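Local coordinates for protein ATP phosphoribosyltransferase (Methanobacterium thermoautotrophicum, PDB 2VD3) that probably catalyses the first step of histidine biosynthesis, joining ATP to 5-phosphoribose 1-diphosphate, and is held here in a histidine-inhibited form, at residues R21-A26 / E201-G206; M220-R225 / S244-D249; A233-M238 / N269-V274. All blocks are in the same frame, centred on the assembly; numbering follows the deposited sequence.

Interaction 1 of 3, residues R21-A26 / E201-G206; sequences RLLENA and EELRTG. With MG (magnesium ion), chain L.
Leu23, near the end of helix 16-25, and Ala26, which follows at its end, pack on helix 197-212 in a helix-to-helix contact of the part of the enzyme related to periplasmic binding proteins. The backbones come closest at Ala26 and Gly206, whose CA atoms lie 4.5 Å apart. Ala26 points its methyl at the other helix, and its CB meets Gly206 C at 3.6 Å, lying almost as near the carbonyl oxygen. This close approach relies on Gly206 having no side chain, since a CB there would run into Ala26 O. One turn back, Leu23 CD2 touches Leu203 CD1 at 4.0 Å, and the two leucines meet at a slant. Leu203 brings its methyl across by setting CG anti to the backbone N (chi1 -178°). Leu23 also rests on Val9 and Leu203 on Ile5, both of strand 5-10, which ties both helices to the central sheet. Glu24 does not touch segment 201-206; its OE1 binds a magnesium ion at 2.5 Å, with OE2 turned off the metal. On helix 197-212, Arg204 NH2 forms a salt bridge with the syn lone pair of Glu201 OE1 at 2.8 Å, nearly in the guanidinium plane, while Glu87 takes Arg204 NE and Tyr193 shares Glu201 OE1. These partners fix the rotation of the guanidinium. Phe265 of a second subunit packs on Glu202 and Thr205. Glu201 O is gripped by two donors from opposite faces of its plane, Thr205 N at 2.8 Å and Thr205 OG1 at 2.6 Å.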
loop_
_atom_site.group_PDB
_atom_site.type_symbol
_atom_site.label_atom_id
_atom_site.label_comp_id
_atom_site.label_asym_id
_atom_site.label_seq_id
_atom_site.Cartn_x
_atom_site.Cartn_y
_atom_site.Cartn_z
ATOM N N ARG A 21 5.515 16.567 15.020
ATOM C CA ARG A 21 6.212 17.838 14.718
ATOM C C ARG A 21 6.216 18.831 15.882
ATOM O O ARG A 21 7.215 19.505 16.128
ATOM C CB ARG A 21 5.627 18.512 13.478
ATOM C CG ARG A 21 6.301 18.134 12.172
ATOM C CD ARG A 21 5.679 18.886 10.988
ATOM N NE ARG A 21 4.249 18.590 10.842
ATOM C CZ ARG A 21 3.734 17.729 9.960
ATOM N NH1 ARG A 21 4.524 17.068 9.114
ATOM N NH2 ARG A 21 2.419 17.538 9.915
ATOM N N LEU A 22 5.095 18.910 16.594
ATOM C CA LEU A 22 4.964 19.793 17.754
ATOM C C LEU A 22 5.917 19.397 18.892
ATOM O O LEU A 22 6.623 20.248 19.436
ATOM C CB LEU A 22 3.515 19.822 18.226
ATOM C CG LEU A 22 3.161 20.214 19.658
ATOM C CD1 LEU A 22 3.393 21.684 19.907
ATOM C CD2 LEU A 22 1.697 19.846 19.921
ATOM N N LEU A 23 5.946 18.111 19.231
ATOM C CA LEU A 23 6.890 17.598 20.227
ATOM C C LEU A 23 8.348 17.879 19.820
ATOM O O LEU A 23 9.157 18.321 20.640
ATOM C CB LEU A 23 6.662 16.098 20.468
ATOM C CG LEU A 23 5.355 15.704 21.180
ATOM C CD1 LEU A 23 5.123 14.193 21.129
ATOM C CD2 LEU A 23 5.328 16.192 22.619
ATOM N N GLU A 24 8.664 17.618 18.551
ATOM C CA GLU A 24 9.945 17.976 17.964
ATOM C C GLU A 24 10.289 19.444 18.240
ATOM O O GLU A 24 11.360 19.745 18.772
ATOM C CB GLU A 24 9.915 17.687 16.460
ATOM C CG GLU A 24 11.056 18.293 15.643
ATOM C CD GLU A 24 12.354 17.532 15.772
ATOM O OE1 GLU A 24 12.443 16.631 16.637
ATOM O OE2 GLU A 24 13.300 17.841 15.003
ATOM N N ASN A 25 9.370 20.348 17.907
ATOM C CA ASN A 25 9.596 21.773 18.131
ATOM C C ASN A 25 9.674 22.182 19.608
ATOM O O ASN A 25 10.260 23.222 19.945
ATOM C CB ASN A 25 8.557 22.614 17.371
ATOM C CG ASN A 25 8.747 22.555 15.853
ATOM O OD1 ASN A 25 9.422 21.673 15.332
ATOM N ND2 ASN A 25 8.147 23.492 15.147
ATOM N N ALA A 26 9.089 21.354 20.475
ATOM C CA ALA A 26 9.056 21.587 21.922
ATOM C C ALA A 26 10.323 21.078 22.624
ATOM O O ALA A 26 10.452 21.196 23.844
ATOM C CB ALA A 26 7.814 20.931 22.530
ATOM N N GLU A 201 4.603 19.967 33.661
ATOM C CA GLU A 201 4.657 21.402 33.365
ATOM C C GLU A 201 5.855 21.758 32.482
ATOM O O GLU A 201 5.806 22.736 31.733
ATOM C CB GLU A 201 4.672 22.238 34.646
ATOM C CG GLU A 201 3.347 22.235 35.431
ATOM C CD GLU A 201 2.179 22.863 34.672
ATOM O OE1 GLU A 201 1.052 22.338 34.785
ATOM O OE2 GLU A 201 2.382 23.876 33.972
ATOM N N GLU A 202 6.922 20.966 32.566
ATOM C CA GLU A 202 8.081 21.165 31.707
ATOM C C GLU A 202 7.716 20.919 30.232
ATOM O O GLU A 202 8.007 21.747 29.366
ATOM C CB GLU A 202 9.253 20.286 32.149
ATOM C CG GLU A 202 10.517 20.514 31.335
ATOM C CD GLU A 202 11.669 19.627 31.750
ATOM O OE1 GLU A 202 11.683 19.160 32.912
ATOM O OE2 GLU A 202 12.574 19.407 30.912
ATOM N N LEU A 203 7.070 19.788 29.962
ATOM C CA LEU A 203 6.576 19.487 28.627
ATOM C C LEU A 203 5.497 20.491 28.204
ATOM O O LEU A 203 5.471 20.936 27.045
ATOM C CB LEU A 203 6.060 18.040 28.545
ATOM C CG LEU A 203 5.540 17.531 27.192
ATOM C CD1 LEU A 203 6.579 17.665 26.065
ATOM C CD2 LEU A 203 5.081 16.093 27.302
ATOM N N ARG A 204 4.632 20.857 29.149
ATOM C CA ARG A 204 3.565 21.821 28.894
ATOM C C ARG A 204 4.119 23.188 28.498
ATOM O O ARG A 204 3.606 23.812 27.574
ATOM C CB ARG A 204 2.668 21.947 30.121
ATOM C CG ARG A 204 1.323 22.588 29.883
ATOM C CD ARG A 204 0.578 22.647 31.201
ATOM N NE ARG A 204 -0.728 23.287 31.100
ATOM C CZ ARG A 204 -1.556 23.466 32.130
ATOM N NH1 ARG A 204 -2.733 24.054 31.942
ATOM N NH2 ARG A 204 -1.214 23.060 33.351
ATOM N N THR A 205 5.161 23.655 29.191
ATOM C CA THR A 205 5.811 24.914 28.818
ATOM C C THR A 205 6.404 24.821 27.408
ATOM O O THR A 205 6.269 25.749 26.618
ATOM C CB THR A 205 6.908 25.340 29.833
ATOM O OG1 THR A 205 6.398 25.243 31.169
ATOM C CG2 THR A 205 7.359 26.778 29.582
ATOM N N GLY A 206 7.037 23.688 27.096
ATOM C CA GLY A 206 7.674 23.473 25.792
ATOM C C GLY A 206 6.659 23.539 24.675
ATOM O O GLY A 206 6.823 24.296 23.712
HETATM MG MG MG L . 14.326 15.215 17.459
#

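Interaction 2 of 3, residues M220-R225 / S244-D249; sequences MLNIDR and SEVLSD. With HIS (histidine), chain C.
Asn222 and Val246 are the nearest backbone pair, their CA atoms 7.9 Å apart, because strand 252-260 runs between strands 216-224 and 242-246 in the sheet and the two meet only through side chains. Val246 aims at Asn222, and its CG2 lies 3.7 Å from Asn222 OD1. The same methyl lies beside the amino nitrogen of a bound histidine, so it packs against a polar contact rather than an apolar one. Asn222 places its amide there with CG anti to the carbonyl carbon (chi1 -68°), and the amide grips both ends of the ligand's amino-acid group: OD1 accepts from the histidine N at 3.1 Å, while ND2 gives to histidine OXT at 2.7 Å. Asp278 OD2 takes ND2 as well, a second-shell bond that holds the amide in its orientation. The sheet belongs to the ferredoxin-like C-terminal domain, of the GlnB-like kind, and the ligand lies between subunits, with Thr239, Gly240, Thr242 and Val258 of the third subunit completing its pocket. Glu245 and Val246 pair with a strand of that subunit in an antiparallel ladder, carrying the sheet across the interface. Met220 CB touches the imidazole of the ligand at CE1, 3.7 Å away. At the exposed end, Arg225 stretches out and crosses Glu245 at about a right angle. Their weak salt bridge runs from Arg225 NH2 to Glu245 OE2 at 3.5 Å with an N-H...O angle of 133°, the guanidinium and carboxylate planes lying 50° apart. Beyond Val246 the chain folds through an inverse gamma turn centred on Leu247.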
loop_
_atom_site.group_PDB
_atom_site.type_symbol
_atom_site.label_atom_id
_atom_site.label_comp_id
_atom_site.label_asym_id
_atom_site.label_seq_id
_atom_site.Cartn_x
_atom_site.Cartn_y
_atom_site.Cartn_z
ATOM N N MET A 220 13.842 40.950 10.092
ATOM C CA MET A 220 15.082 41.735 10.129
ATOM C C MET A 220 15.242 42.552 8.850
ATOM O O MET A 220 14.874 42.096 7.765
ATOM C CB MET A 220 16.308 40.825 10.270
ATOM C CG MET A 220 16.307 39.910 11.468
ATOM S SD MET A 220 17.473 38.547 11.299
ATOM C CE MET A 220 19.011 39.271 11.852
ATOM N N LEU A 221 15.809 43.751 8.986
ATOM C CA LEU A 221 16.017 44.652 7.846
ATOM C C LEU A 221 17.195 45.597 8.057
ATOM O O LEU A 221 17.557 45.913 9.192
ATOM C CB LEU A 221 14.747 45.463 7.545
ATOM C CG LEU A 221 14.112 46.347 8.629
ATOM C CD1 LEU A 221 14.864 47.666 8.860
ATOM C CD2 LEU A 221 12.687 46.646 8.240
ATOM N N ASN A 222 17.778 46.041 6.948
ATOM C CA ASN A 222 18.782 47.092 6.958
ATOM C C ASN A 222 18.142 48.430 6.584
ATOM O O ASN A 222 17.485 48.543 5.549
ATOM C CB ASN A 222 19.919 46.753 5.991
ATOM C CG ASN A 222 20.743 45.563 6.447
ATOM O OD1 ASN A 222 20.971 45.363 7.643
ATOM N ND2 ASN A 222 21.213 44.771 5.487
ATOM N N ILE A 223 18.323 49.434 7.440
ATOM C CA ILE A 223 17.782 50.768 7.188
ATOM C C ILE A 223 18.848 51.838 7.376
ATOM O O ILE A 223 19.689 51.736 8.271
ATOM C CB ILE A 223 16.521 51.071 8.068
ATOM C CG1 ILE A 223 15.806 52.343 7.609
ATOM C CG2 ILE A 223 16.873 51.194 9.533
ATOM C CD1 ILE A 223 15.055 52.212 6.314
ATOM N N ASP A 224 18.820 52.852 6.515
ATOM C CA ASP A 224 19.644 54.036 6.706
ATOM C C ASP A 224 19.082 54.804 7.900
ATOM O O ASP A 224 17.861 54.960 8.031
ATOM C CB ASP A 224 19.678 54.896 5.436
ATOM C CG ASP A 224 20.233 54.138 4.231
ATOM O OD1 ASP A 224 21.422 54.337 3.895
ATOM O OD2 ASP A 224 19.487 53.330 3.629
ATOM N N ARG A 225 19.985 55.261 8.768
ATOM C CA ARG A 225 19.642 55.905 10.044
ATOM C C ARG A 225 18.652 57.073 9.939
ATOM O O ARG A 225 17.866 57.305 10.862
ATOM C CB ARG A 225 20.920 56.379 10.737
ATOM C CG ARG A 225 20.811 56.512 12.233
ATOM C CD ARG A 225 22.160 56.283 12.866
ATOM N NE ARG A 225 22.036 55.999 14.291
ATOM C CZ ARG A 225 22.948 55.350 15.008
ATOM N NH1 ARG A 225 22.742 55.138 16.302
ATOM N NH2 ARG A 225 24.062 54.910 14.434
ATOM N N SER A 244 20.744 47.524 15.698
ATOM C CA SER A 244 22.171 47.214 15.746
ATOM C C SER A 244 22.954 47.874 14.608
ATOM O O SER A 244 22.390 48.209 13.570
ATOM C CB SER A 244 22.383 45.702 15.732
ATOM O OG SER A 244 21.850 45.096 16.897
ATOM N N GLU A 245 24.255 48.062 14.813
ATOM C CA GLU A 245 25.091 48.776 13.854
ATOM C C GLU A 245 25.395 47.888 12.653
ATOM O O GLU A 245 25.529 46.666 12.789
ATOM C CB GLU A 245 26.396 49.240 14.522
ATOM C CG GLU A 245 27.205 50.276 13.737
ATOM C CD GLU A 245 26.689 51.712 13.897
ATOM O OE1 GLU A 245 27.122 52.593 13.115
ATOM O OE2 GLU A 245 25.861 51.968 14.802
ATOM N N VAL A 246 25.485 48.515 11.481
ATOM C CA VAL A 246 25.899 47.842 10.254
ATOM C C VAL A 246 27.154 48.532 9.729
ATOM O O VAL A 246 27.189 49.755 9.626
ATOM C CB VAL A 246 24.773 47.858 9.186
ATOM C CG1 VAL A 246 25.281 47.378 7.825
ATOM C CG2 VAL A 246 23.599 47.010 9.636
ATOM N N LEU A 247 28.184 47.748 9.417
ATOM C CA LEU A 247 29.440 48.298 8.901
ATOM C C LEU A 247 29.393 48.532 7.388
ATOM O O LEU A 247 29.773 47.661 6.595
ATOM C CB LEU A 247 30.633 47.410 9.281
ATOM C CG LEU A 247 30.952 47.213 10.766
ATOM C CD1 LEU A 247 32.211 46.372 10.924
ATOM C CD2 LEU A 247 31.101 48.537 11.519
ATOM N N SER A 248 28.923 49.719 7.002
ATOM C CA SER A 248 28.806 50.108 5.594
ATOM C C SER A 248 29.232 51.560 5.374
ATOM O O SER A 248 29.770 52.205 6.281
ATOM C CB SER A 248 27.369 49.910 5.100
ATOM O OG SER A 248 26.512 50.905 5.637
ATOM N N ASP A 249 28.968 52.060 4.165
ATOM C CA ASP A 249 29.329 53.424 3.753
ATOM C C ASP A 249 28.466 54.496 4.410
ATOM O O ASP A 249 28.964 55.567 4.767
ATOM C CB ASP A 249 29.232 53.552 2.235
ATOM C CG ASP A 249 29.985 52.456 1.513
ATOM O OD1 ASP A 249 31.071 52.061 1.993
ATOM O OD2 ASP A 249 29.491 51.988 0.464
HETATM N N HIS C . 23.278 43.289 8.057
HETATM C CA HIS C . 23.365 41.880 7.547
HETATM C C HIS C . 23.367 41.838 6.025
HETATM O O HIS C . 23.652 40.803 5.427
HETATM C CB HIS C . 22.207 41.033 8.086
HETATM C CG HIS C . 20.852 41.611 7.806
HETATM N ND1 HIS C . 20.016 42.064 8.805
HETATM C CD2 HIS C . 20.191 41.809 6.642
HETATM C CE1 HIS C . 18.897 42.518 8.266
HETATM N NE2 HIS C . 18.981 42.378 6.954
HETATM O OXT HIS C . 23.076 42.838 5.354
#

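Interaction 3 of 3, residues A233-M238 / N269-V274; sequences ALMPGM and NRLKAV. With HIS (histidine), chain B.
Met238 N gives its hydrogen to the carboxylate of a bound histidine, reaching O at 2.8 Å with an angle of 165° and, more weakly, OXT at 3.1 Å. Gly237, at positive phi, brings its CA against the histidine O, where a CB would clash. This is the inhibitor pocket, shared with a second subunit whose Asn222 also bonds the ligand, and reached by the loop that leaves helix 228-234. Leu234, just before that loop, carries the contact with helix 264-272. Its CD1 approaches Arg270 O at 3.5 Å and Leu271 CD2 at 3.8 Å. Leu234 CD2 rests on Arg270 CB at 3.8 Å, the Leu234 and Arg270 side chains crossing nearly at right angles. Met235 CG, anti to the carbonyl carbon (chi1 -60°), is thereby brought 4.0 Å from Leu271 CD2. Replacing Leu234 with an alanine would probably open a gap over Arg270 and take the CD1 methyl from Leu271 CD2, leaving Met235 CG as its nearer neighbour across the contact. Met235 and Leu271 both lean on Leu221 of strand 216-224, and Met235 also on Val255 and Ala257 of strand 252-260, so helices 228-234 and 264-272 pack side by side on one face of the sheet.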
loop_
_atom_site.group_PDB
_atom_site.type_symbol
_atom_site.label_atom_id
_atom_site.label_comp_id
_atom_site.label_asym_id
_atom_site.label_seq_id
_atom_site.Cartn_x
_atom_site.Cartn_y
_atom_site.Cartn_z
ATOM N N ALA A 233 7.758 53.087 14.331
ATOM C CA ALA A 233 6.295 53.107 14.285
ATOM C C ALA A 233 5.700 51.939 13.496
ATOM O O ALA A 233 4.553 51.560 13.726
ATOM C CB ALA A 233 5.794 54.445 13.731
ATOM N N LEU A 234 6.476 51.372 12.573
ATOM C CA LEU A 234 6.006 50.259 11.743
ATOM C C LEU A 234 6.238 48.896 12.400
ATOM O O LEU A 234 5.464 47.956 12.195
ATOM C CB LEU A 234 6.664 50.292 10.359
ATOM C CG LEU A 234 6.372 51.452 9.400
ATOM C CD1 LEU A 234 7.263 51.338 8.177
ATOM C CD2 LEU A 234 4.900 51.529 8.990
ATOM N N MET A 235 7.307 48.798 13.187
ATOM C CA MET A 235 7.673 47.552 13.839
ATOM C C MET A 235 7.727 47.713 15.356
ATOM O O MET A 235 8.820 47.762 15.922
ATOM C CB MET A 235 9.041 47.065 13.340
ATOM C CG MET A 235 9.136 46.797 11.856
ATOM S SD MET A 235 10.041 45.273 11.551
ATOM C CE MET A 235 11.732 45.758 11.825
ATOM N N PRO A 236 6.560 47.767 16.033
ATOM C CA PRO A 236 6.646 47.913 17.490
ATOM C C PRO A 236 7.248 46.665 18.148
ATOM O O PRO A 236 7.936 46.772 19.158
ATOM C CB PRO A 236 5.189 48.110 17.922
ATOM C CG PRO A 236 4.417 48.364 16.662
ATOM C CD PRO A 236 5.163 47.681 15.575
ATOM N N GLY A 237 7.001 45.498 17.559
ATOM C CA GLY A 237 7.494 44.240 18.098
ATOM C C GLY A 237 6.904 43.960 19.465
ATOM O O GLY A 237 5.796 44.411 19.780
ATOM N N MET A 238 7.646 43.226 20.287
ATOM C CA MET A 238 7.116 42.796 21.574
ATOM C C MET A 238 7.259 43.849 22.670
ATOM O O MET A 238 6.290 44.151 23.364
ATOM C CB MET A 238 7.673 41.424 21.966
ATOM C CG MET A 238 6.711 40.305 21.585
ATOM S SD MET A 238 7.390 38.635 21.509
ATOM C CE MET A 238 5.883 37.689 21.317
ATOM N N ASN A 269 5.523 46.290 2.274
ATOM C CA ASN A 269 5.270 47.455 1.415
ATOM C C ASN A 269 5.510 48.781 2.144
ATOM O O ASN A 269 6.078 49.715 1.577
ATOM C CB ASN A 269 3.849 47.419 0.840
ATOM C CG ASN A 269 3.446 46.039 0.347
ATOM O OD1 ASN A 269 4.286 45.171 0.134
ATOM N ND2 ASN A 269 2.145 45.831 0.165
ATOM N N ARG A 270 5.073 48.845 3.399
ATOM C CA ARG A 270 5.317 49.997 4.265
ATOM C C ARG A 270 6.802 50.189 4.608
ATOM O O ARG A 270 7.286 51.320 4.697
ATOM C CB ARG A 270 4.460 49.894 5.534
ATOM C CG ARG A 270 3.165 50.701 5.461
ATOM C CD ARG A 270 2.085 50.167 6.403
ATOM N NE ARG A 270 0.977 49.520 5.688
ATOM C CZ ARG A 270 -0.259 50.017 5.590
ATOM N NH1 ARG A 270 -0.577 51.170 6.170
ATOM N NH2 ARG A 270 -1.188 49.356 4.912
ATOM N N LEU A 271 7.525 49.086 4.785
ATOM C CA LEU A 271 8.970 49.142 5.039
ATOM C C LEU A 271 9.771 49.578 3.809
ATOM O O LEU A 271 10.636 50.451 3.918
ATOM C CB LEU A 271 9.501 47.805 5.577
ATOM C CG LEU A 271 9.023 47.305 6.945
ATOM C CD1 LEU A 271 9.474 45.857 7.182
ATOM C CD2 LEU A 271 9.463 48.228 8.086
ATOM N N LYS A 272 9.477 48.975 2.654
ATOM C CA LYS A 272 10.157 49.297 1.392
ATOM C C LYS A 272 10.008 50.769 0.993
ATOM O O LYS A 272 10.968 51.398 0.546
ATOM C CB LYS A 272 9.653 48.399 0.255
ATOM C CG LYS A 272 10.050 46.924 0.370
ATOM C CD LYS A 272 11.541 46.686 0.176
ATOM C CE LYS A 272 11.975 46.898 -1.268
ATOM N NZ LYS A 272 13.461 46.956 -1.363
ATOM N N ALA A 273 8.800 51.301 1.173
ATOM C CA ALA A 273 8.485 52.699 0.875
ATOM C C ALA A 273 9.236 53.688 1.781
ATOM O O ALA A 273 9.321 54.877 1.475
ATOM C CB ALA A 273 6.979 52.924 0.965
ATOM N N VAL A 274 9.787 53.187 2.887
ATOM C CA VAL A 274 10.532 54.018 3.839
ATOM C C VAL A 274 12.059 53.888 3.672
ATOM O O VAL A 274 12.829 54.655 4.257
ATOM C CB VAL A 274 10.037 53.772 5.303
ATOM C CG1 VAL A 274 11.167 53.854 6.339
ATOM C CG2 VAL A 274 8.914 54.745 5.641
HETATM N N HIS B . 13.224 43.408 20.532
HETATM C CA HIS B . 12.377 42.691 19.522
HETATM C C HIS B . 10.928 42.592 19.982
HETATM O O HIS B . 10.045 42.239 19.202
HETATM C CB HIS B . 12.928 41.288 19.246
HETATM C CG HIS B . 13.101 40.452 20.476
HETATM N ND1 HIS B . 14.338 40.047 20.934
HETATM C CD2 HIS B . 12.194 39.944 21.344
HETATM C CE1 HIS B . 14.184 39.327 22.032
HETATM N NE2 HIS B . 12.892 39.254 22.304
HETATM O OXT HIS B . 10.605 42.855 21.148
#

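Interaction 1 lies in the catalytic part and is mostly buried, an apolar meeting of two helices whose salt bridge and metal ligand stand beside it. Interactions 2 and 3 share the C-terminal domain, their centres about 36 and 32 Å, respectively, from that of interaction 1, although helix 197-212 leads directly into strand 216-224. Their segments alternate along the chain, and they touch at Leu221, whose CD2 meets Leu271 CD1 at 3.5 Å. Interaction 2 grades from a buried polar grip on histidine to a weak, exposed ion pair; interaction 3 is apolar between helices and polar only at its ligand end. Interactions 2 and 3 supply different sides of the histidine pockets between subunits.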